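Long-range contacts in AmbC (Sorangium cellulosum, PDB 5O15), which probably catalyses, as a bifunctional polyketide synthase domain, both dehydration and heterocycle-forming cyclisation of an intermediate in ambruticin biosynthesis: residues A143-A148 against I274-D278; A176-V180 against D215-A220. All coordinates share one frame; numbering follows the deposited sequence.

Both contacts belong to the C-terminal half of a double hotdog fold, with their centres about 17 Å apart, and they are joined through I274 of strand 269-277, which packs on helix 211-225. Interaction 1 lies at the periphery, where the loop following strand 129-137 packs on the end of strand 269-277; interaction 2 lies deeper, between the 176-180 loop and the central helix 211-225. I274 bridges the two with its CD1 4.0 Å from L218 CD2 and its CG2 4.0 Å from A217 CB. Interaction 2 includes D215, probably the aspartate of the His-Asp pair with H51 as in related dehydratases, with the F177 ring touching both D215 and H51; interaction 1 is structural packing away from that site.

Interaction 1: residues A143-A148 against I274-D278; sequences ATTAWA and IELAD
W147 meets E275 through a long, bent hydrogen bond, NE1 to OE1 at 3.3 Å with an N-H...O angle of 136°. Its indole nitrogen approaches OE1 from above the carboxylate plane, and ring and carboxylate stand nearly perpendicular, 82° apart. The torsion chi1 of 52° puts CG of W147 between its backbone N and carbonyl carbon, folding the indole back over its own short 3-10 turn; A148 CB consequently lies on one ring face, toward the rim. The far end of the six-membered ring reaches the strand, CH2 lying 3.6 Å from the carbonyl O of E275. Water 1 reinforces the polar link, donating to T144 O at 2.8 Å and to E275 OE1 at 2.6 Å, while E275 OE2 forms a salt bridge with R258 on the adjacent strand. Beyond E275, A277 CB fits among small groups: A148 CB at 3.7 Å and T145 CG2 at 3.9 Å. T145 directs its hydroxyl elsewhere, to G281 O, and T144 OG1 accepts from A146 N in an ST turn. The contact lays the segment that follows the last strand of the first hotdog against a strand of the second, within the double hotdog fold.

Interaction 2: residues A176-V180 against D215-A220; sequences AFRGV and DAALQA
With CG anti to its carbonyl carbon (chi1 -66°) and the chain extended beyond it, Q219 reaches from the helix to the loop and presents OE1 to G179 N at 2.9 Å. This bond is almost straight, 176° at the hydrogen, and falls on a lone pair in the carbonyl plane. The amide is held from its other end too: NE2 donates to D215 OD2 at 2.9 Å, on the anti side of the carboxylate, and to water 3, which donates to A176 O. Every N-H of the amide is thus used, fixing its rotation. D215 and Q219, one helical turn apart, form the DxxxQ signature of polyketide synthase dehydratases, whose aspartate probably acts with H51, as in relatives. F177 brings its ring edge to the same carboxylate, CD1 lying 3.4 Å from D215 OD2, with the two planes 79° apart; its ring also meets that of H51. A leucine in place of Q219 would probably leave G179 N without its acceptor and the D215 carboxylate freer to turn. V180 sends CG2 over the helix backbone, 3.2 Å from A216 O. A216 CB packs against G179 O at 3.5 Å, where the glycine lets loop and helix approach closely.

Interaction 1: residues A143-A148 against I274-D278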
ATOM      1  N   ALA A 143      18.644   2.825   2.660  1.00 26.42           N
ATOM      2  CA  ALA A 143      18.839   3.708   1.506  1.00 26.05           C
ATOM      3  C   ALA A 143      18.854   5.165   1.948  1.00 22.69           C
ATOM      4  O   ALA A 143      17.978   5.582   2.702  1.00 25.05           O
ATOM      5  CB  ALA A 143      17.725   3.524   0.478  1.00 31.20           C
ATOM      6  N   THR A 144      19.845   5.915   1.491  1.00 20.43           N
ATOM      7  CA  THR A 144      19.944   7.298   1.895  1.00 17.45           C
ATOM      8  C   THR A 144      18.696   8.077   1.473  1.00 16.44           C
ATOM      9  O   THR A 144      18.082   7.793   0.445  1.00 17.37           O
ATOM     10  CB  THR A 144      21.194   7.943   1.265  1.00 18.25           C
ATOM     11  OG1 THR A 144      21.253   9.324   1.638  1.00 18.27           O
ATOM     12  CG2 THR A 144      21.182   7.891  -0.262  1.00 21.04           C
ATOM     13  N   THR A 145      18.394   9.143   2.219  1.00 14.49           N
ATOM     14  CA  THR A 145      17.371  10.115   1.869  1.00 13.12           C
ATOM     15  C   THR A 145      17.981  11.470   1.545  1.00 12.25           C
ATOM     16  O   THR A 145      17.306  12.486   1.627  1.00 12.79           O
ATOM     17  CB  THR A 145      16.317  10.215   2.973  1.00 14.39           C
ATOM     18  OG1 THR A 145      16.978  10.426   4.233  1.00 14.82           O
ATOM     19  CG2 THR A 145      15.468   8.914   3.022  1.00 17.28           C
ATOM     20  N   ALA A 146      19.240  11.485   1.117  1.00 12.78           N
ATOM     21  CA  ALA A 146      19.860  12.741   0.711  1.00 12.46           C
ATOM     22  C   ALA A 146      19.106  13.409  -0.440  1.00 11.96           C
ATOM     23  O   ALA A 146      19.124  14.638  -0.570  1.00 12.48           O
ATOM     24  CB  ALA A 146      21.319  12.509   0.335  1.00 14.41           C
ATOM     25  N   TRP A 147      18.409  12.616  -1.253  1.00 12.29           N
ATOM     26  CA  TRP A 147      17.614  13.156  -2.348  1.00 12.32           C
ATOM     27  C   TRP A 147      16.467  14.034  -1.864  1.00 11.87           C
ATOM     28  O   TRP A 147      15.956  14.832  -2.649  1.00 13.14           O
ATOM     29  CB  TRP A 147      17.039  12.017  -3.225  1.00 13.03           C
ATOM     30  CG  TRP A 147      16.291  10.953  -2.451  1.00 13.07           C
ATOM     31  CD1 TRP A 147      16.796   9.774  -1.971  1.00 14.01           C
ATOM     32  CD2 TRP A 147      14.926  11.006  -2.027  1.00 12.30           C
ATOM     33  NE1 TRP A 147      15.829   9.110  -1.270  1.00 14.43           N
ATOM     34  CE2 TRP A 147      14.676   9.849  -1.288  1.00 12.66           C
ATOM     35  CE3 TRP A 147      13.884  11.923  -2.205  1.00 12.36           C
ATOM     36  CZ2 TRP A 147      13.436   9.581  -0.716  1.00 13.72           C
ATOM     37  CZ3 TRP A 147      12.656  11.644  -1.644  1.00 12.50           C
ATOM     38  CH2 TRP A 147      12.445  10.505  -0.899  1.00 13.10           C
ATOM     39  N   ALA A 148      16.043  13.901  -0.607  1.00 11.40           N
ATOM     40  CA  ALA A 148      14.958  14.694  -0.040  1.00 12.02           C
ATOM     41  C   ALA A 148      15.462  15.992   0.577  1.00 11.93           C
ATOM     42  O   ALA A 148      14.653  16.853   0.908  1.00 13.18           O
ATOM     43  CB  ALA A 148      14.230  13.855   1.025  1.00 12.67           C
ATOM     44  N   ILE A 274      10.225   2.177  -3.928  1.00 12.31           N
ATOM     45  CA  ILE A 274       9.652   3.356  -3.284  1.00 12.48           C
ATOM     46  C   ILE A 274      10.468   3.678  -2.059  1.00 12.53           C
ATOM     47  O   ILE A 274      10.667   2.798  -1.204  1.00 14.42           O
ATOM     48  CB  ILE A 274       8.183   3.147  -2.877  1.00 13.29           C
ATOM     49  CG1 ILE A 274       7.327   2.804  -4.085  1.00 14.80           C
ATOM     50  CG2 ILE A 274       7.640   4.365  -2.126  1.00 14.31           C
ATOM     51  CD1 ILE A 274       5.921   2.348  -3.744  1.00 16.53           C
ATOM     52  N   GLU A 275      10.888   4.922  -1.923  1.00 12.21           N
ATOM     53  CA  GLU A 275      11.561   5.395  -0.731  1.00 12.39           C
ATOM     54  C   GLU A 275      10.823   6.619  -0.224  1.00 11.38           C
ATOM     55  O   GLU A 275      10.491   7.506  -1.016  1.00 12.07           O
ATOM     56  CB  GLU A 275      13.014   5.739  -1.011  1.00 14.50           C
ATOM     57  CG  GLU A 275      13.867   4.583  -1.497  1.00 15.98           C
ATOM     58  CD  GLU A 275      15.067   5.165  -2.189  1.00 21.64           C
ATOM     59  OE1 GLU A 275      15.876   5.828  -1.505  1.00 21.94           O
ATOM     60  OE2 GLU A 275      15.139   5.077  -3.440  1.00 24.68           O
ATOM     61  N   LEU A 276      10.603   6.690   1.082  1.00 11.44           N
ATOM     62  CA  LEU A 276       9.836   7.765   1.706  1.00 11.56           C
ATOM     63  C   LEU A 276      10.657   8.430   2.795  1.00 11.36           C
ATOM     64  O   LEU A 276      11.287   7.750   3.611  1.00 11.91           O
ATOM     65  CB  LEU A 276       8.541   7.203   2.295  1.00 12.69           C
ATOM     66  CG  LEU A 276       7.659   6.451   1.299  1.00 13.17           C
ATOM     67  CD1 LEU A 276       6.471   5.807   1.974  1.00 17.01           C
ATOM     68  CD2 LEU A 276       7.168   7.364   0.179  1.00 14.01           C
ATOM     69  N   ALA A 277      10.614   9.759   2.812  1.00 10.88           N
ATOM     70  CA  ALA A 277      11.319  10.587   3.766  1.00 10.97           C
ATOM     71  C   ALA A 277      10.361  11.538   4.467  1.00 11.28           C
ATOM     72  O   ALA A 277       9.415  12.053   3.866  1.00 12.81           O
ATOM     73  CB  ALA A 277      12.414  11.390   3.057  1.00 12.11           C
ATOM     74  N   ASP A 278      10.647  11.803   5.734  1.00 11.27           N
ATOM     75  CA  ASP A 278       9.871  12.747   6.522  1.00 12.20           C
ATOM     76  C   ASP A 278      10.254  14.186   6.217  1.00 11.38           C
ATOM     77  O   ASP A 278      11.158  14.467   5.430  1.00 12.24           O
ATOM     78  CB  ASP A 278       9.939  12.430   8.018  1.00 13.13           C
ATOM     79  CG  ASP A 278      11.285  12.736   8.674  1.00 14.25           C
ATOM     80  OD1 ASP A 278      12.075  13.553   8.160  1.00 13.55           O
ATOM     81  OD2 ASP A 278      11.504  12.124   9.761  1.00 16.65           O
TER
HETATM   82  O   HOH W   1      18.320   6.531  -2.067  1.00 27.06           O
HETATM   83  O   HOH W   2      15.438   6.361   1.039  1.00 34.71           O

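Interaction 2: residues A176-V180 against D215-A220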
ATOM      1  N   ALA A 176      -9.865  10.897  -0.424  1.00 15.82           N
ATOM      2  CA  ALA A 176      -8.770  10.324   0.361  1.00 15.39           C
ATOM      3  C   ALA A 176      -7.656   9.788  -0.528  1.00 15.08           C
ATOM      4  O   ALA A 176      -6.522   9.626  -0.060  1.00 15.98           O
ATOM      5  CB  ALA A 176      -9.271   9.206   1.276  1.00 16.51           C
ATOM      6  N   PHE A 177      -7.952   9.509  -1.796  1.00 13.77           N
ATOM      7  CA  PHE A 177      -7.008   8.921  -2.743  1.00 13.38           C
ATOM      8  C   PHE A 177      -6.562   9.931  -3.787  1.00 13.56           C
ATOM      9  O   PHE A 177      -6.219   9.557  -4.910  1.00 14.48           O
ATOM     10  CB  PHE A 177      -7.535   7.604  -3.311  1.00 13.74           C
ATOM     11  CG  PHE A 177      -7.594   6.577  -2.249  1.00 13.24           C
ATOM     12  CD1 PHE A 177      -6.487   5.804  -1.946  1.00 13.96           C
ATOM     13  CD2 PHE A 177      -8.716   6.437  -1.452  1.00 14.53           C
ATOM     14  CE1 PHE A 177      -6.518   4.895  -0.893  1.00 14.43           C
ATOM     15  CE2 PHE A 177      -8.745   5.567  -0.397  1.00 15.97           C
ATOM     16  CZ  PHE A 177      -7.652   4.781  -0.141  1.00 15.04           C
ATOM     17  N   ARG A 178      -6.484  11.195  -3.376  1.00 14.04           N
ATOM     18  CA  ARG A 178      -5.826  12.256  -4.142  1.00 15.02           C
ATOM     19  C   ARG A 178      -4.760  12.838  -3.224  1.00 14.21           C
ATOM     20  O   ARG A 178      -4.960  13.899  -2.630  1.00 16.48           O
ATOM     21  CB  ARG A 178      -6.824  13.318  -4.629  1.00 19.16           C
ATOM     22  CG  ARG A 178      -7.582  12.880  -5.867  1.00 25.34           C
ATOM     23  CD  ARG A 178      -8.438  14.010  -6.499  1.00 27.66           C
ATOM     24  NE  ARG A 178      -9.715  14.066  -5.833  1.00 29.45           N
ATOM     25  CZ  ARG A 178     -10.728  13.238  -6.073  1.00 30.01           C
ATOM     26  NH1 ARG A 178     -10.590  12.265  -6.959  1.00 29.96           N
ATOM     27  NH2 ARG A 178     -11.877  13.363  -5.408  1.00 32.38           N
ATOM     28  N   GLY A 179      -3.649  12.108  -3.065  1.00 13.01           N
ATOM     29  CA  GLY A 179      -2.676  12.440  -2.055  1.00 13.28           C
ATOM     30  C   GLY A 179      -1.360  12.947  -2.578  1.00 12.72           C
ATOM     31  O   GLY A 179      -0.385  12.965  -1.814  1.00 13.60           O
ATOM     32  N   VAL A 180      -1.279  13.342  -3.834  1.00 12.65           N
ATOM     33  CA  VAL A 180      -0.042  13.833  -4.429  1.00 12.31           C
ATOM     34  C   VAL A 180      -0.176  15.336  -4.629  1.00 12.69           C
ATOM     35  O   VAL A 180      -1.004  15.800  -5.425  1.00 15.66           O
ATOM     36  CB  VAL A 180       0.257  13.161  -5.770  1.00 13.97           C
ATOM     37  CG1 VAL A 180       1.633  13.598  -6.277  1.00 14.54           C
ATOM     38  CG2 VAL A 180       0.234  11.661  -5.640  1.00 14.60           C
ATOM     39  N   ASP A 215      -0.435   4.654  -0.778  1.00 13.04           N
ATOM     40  CA  ASP A 215      -1.078   4.643  -2.087  1.00 12.07           C
ATOM     41  C   ASP A 215      -0.771   5.903  -2.896  1.00 11.94           C
ATOM     42  O   ASP A 215      -0.712   5.851  -4.130  1.00 13.14           O
ATOM     43  CB  ASP A 215      -2.581   4.465  -1.954  1.00 14.40           C
ATOM     44  CG  ASP A 215      -3.225   4.181  -3.278  1.00 15.23           C
ATOM     45  OD1 ASP A 215      -3.126   3.030  -3.747  1.00 16.55           O
ATOM     46  OD2 ASP A 215      -3.831   5.097  -3.871  1.00 16.27           O
ATOM     47  N   ALA A 216      -0.519   7.023  -2.222  1.00 12.15           N
ATOM     48  CA  ALA A 216      -0.169   8.248  -2.940  1.00 12.55           C
ATOM     49  C   ALA A 216       1.133   8.105  -3.709  1.00 11.92           C
ATOM     50  O   ALA A 216       1.300   8.731  -4.760  1.00 11.89           O
ATOM     51  CB  ALA A 216      -0.157   9.427  -1.965  1.00 13.39           C
ATOM     52  N   ALA A 217       2.082   7.298  -3.213  1.00 11.63           N
ATOM     53  CA  ALA A 217       3.271   7.044  -4.008  1.00 12.73           C
ATOM     54  C   ALA A 217       2.922   6.334  -5.310  1.00 12.60           C
ATOM     55  O   ALA A 217       3.500   6.628  -6.371  1.00 13.23           O
ATOM     56  CB  ALA A 217       4.287   6.251  -3.209  1.00 12.95           C
ATOM     57  N   LEU A 218       1.975   5.389  -5.243  1.00 13.11           N
ATOM     58  CA  LEU A 218       1.483   4.725  -6.446  1.00 13.30           C
ATOM     59  C   LEU A 218       0.756   5.701  -7.367  1.00 12.73           C
ATOM     60  O   LEU A 218       0.914   5.633  -8.590  1.00 14.29           O
ATOM     61  CB  LEU A 218       0.552   3.568  -6.076  1.00 13.81           C
ATOM     62  CG  LEU A 218       1.109   2.530  -5.102  1.00 16.32           C
ATOM     63  CD1 LEU A 218       0.071   1.442  -4.910  1.00 16.76           C
ATOM     64  CD2 LEU A 218       2.432   2.006  -5.600  1.00 20.97           C
ATOM     65  N   GLN A 219      -0.049   6.607  -6.800  1.00 12.65           N
ATOM     66  CA  GLN A 219      -0.718   7.625  -7.609  1.00 12.88           C
ATOM     67  C   GLN A 219       0.304   8.453  -8.379  1.00 12.61           C
ATOM     68  O   GLN A 219       0.085   8.792  -9.544  1.00 12.45           O
ATOM     69  CB  GLN A 219      -1.551   8.541  -6.716  1.00 13.11           C
ATOM     70  CG  GLN A 219      -2.736   7.889  -6.022  1.00 14.09           C
ATOM     71  CD  GLN A 219      -3.164   8.676  -4.813  1.00 13.45           C
ATOM     72  OE1 GLN A 219      -3.080   9.909  -4.816  1.00 13.26           O
ATOM     73  NE2 GLN A 219      -3.593   7.977  -3.753  1.00 13.92           N
ATOM     74  N   ALA A 220       1.407   8.831  -7.720  1.00 12.05           N
ATOM     75  CA  ALA A 220       2.409   9.651  -8.392  1.00 13.31           C
ATOM     76  C   ALA A 220       3.005   8.900  -9.567  1.00 12.54           C
ATOM     77  O   ALA A 220       3.185   9.465 -10.655  1.00 14.01           O
ATOM     78  CB  ALA A 220       3.494  10.049  -7.392  1.00 12.87           C
TER
HETATM   79  O   HOH W   3      -3.916   9.330  -1.178  1.00 15.76           O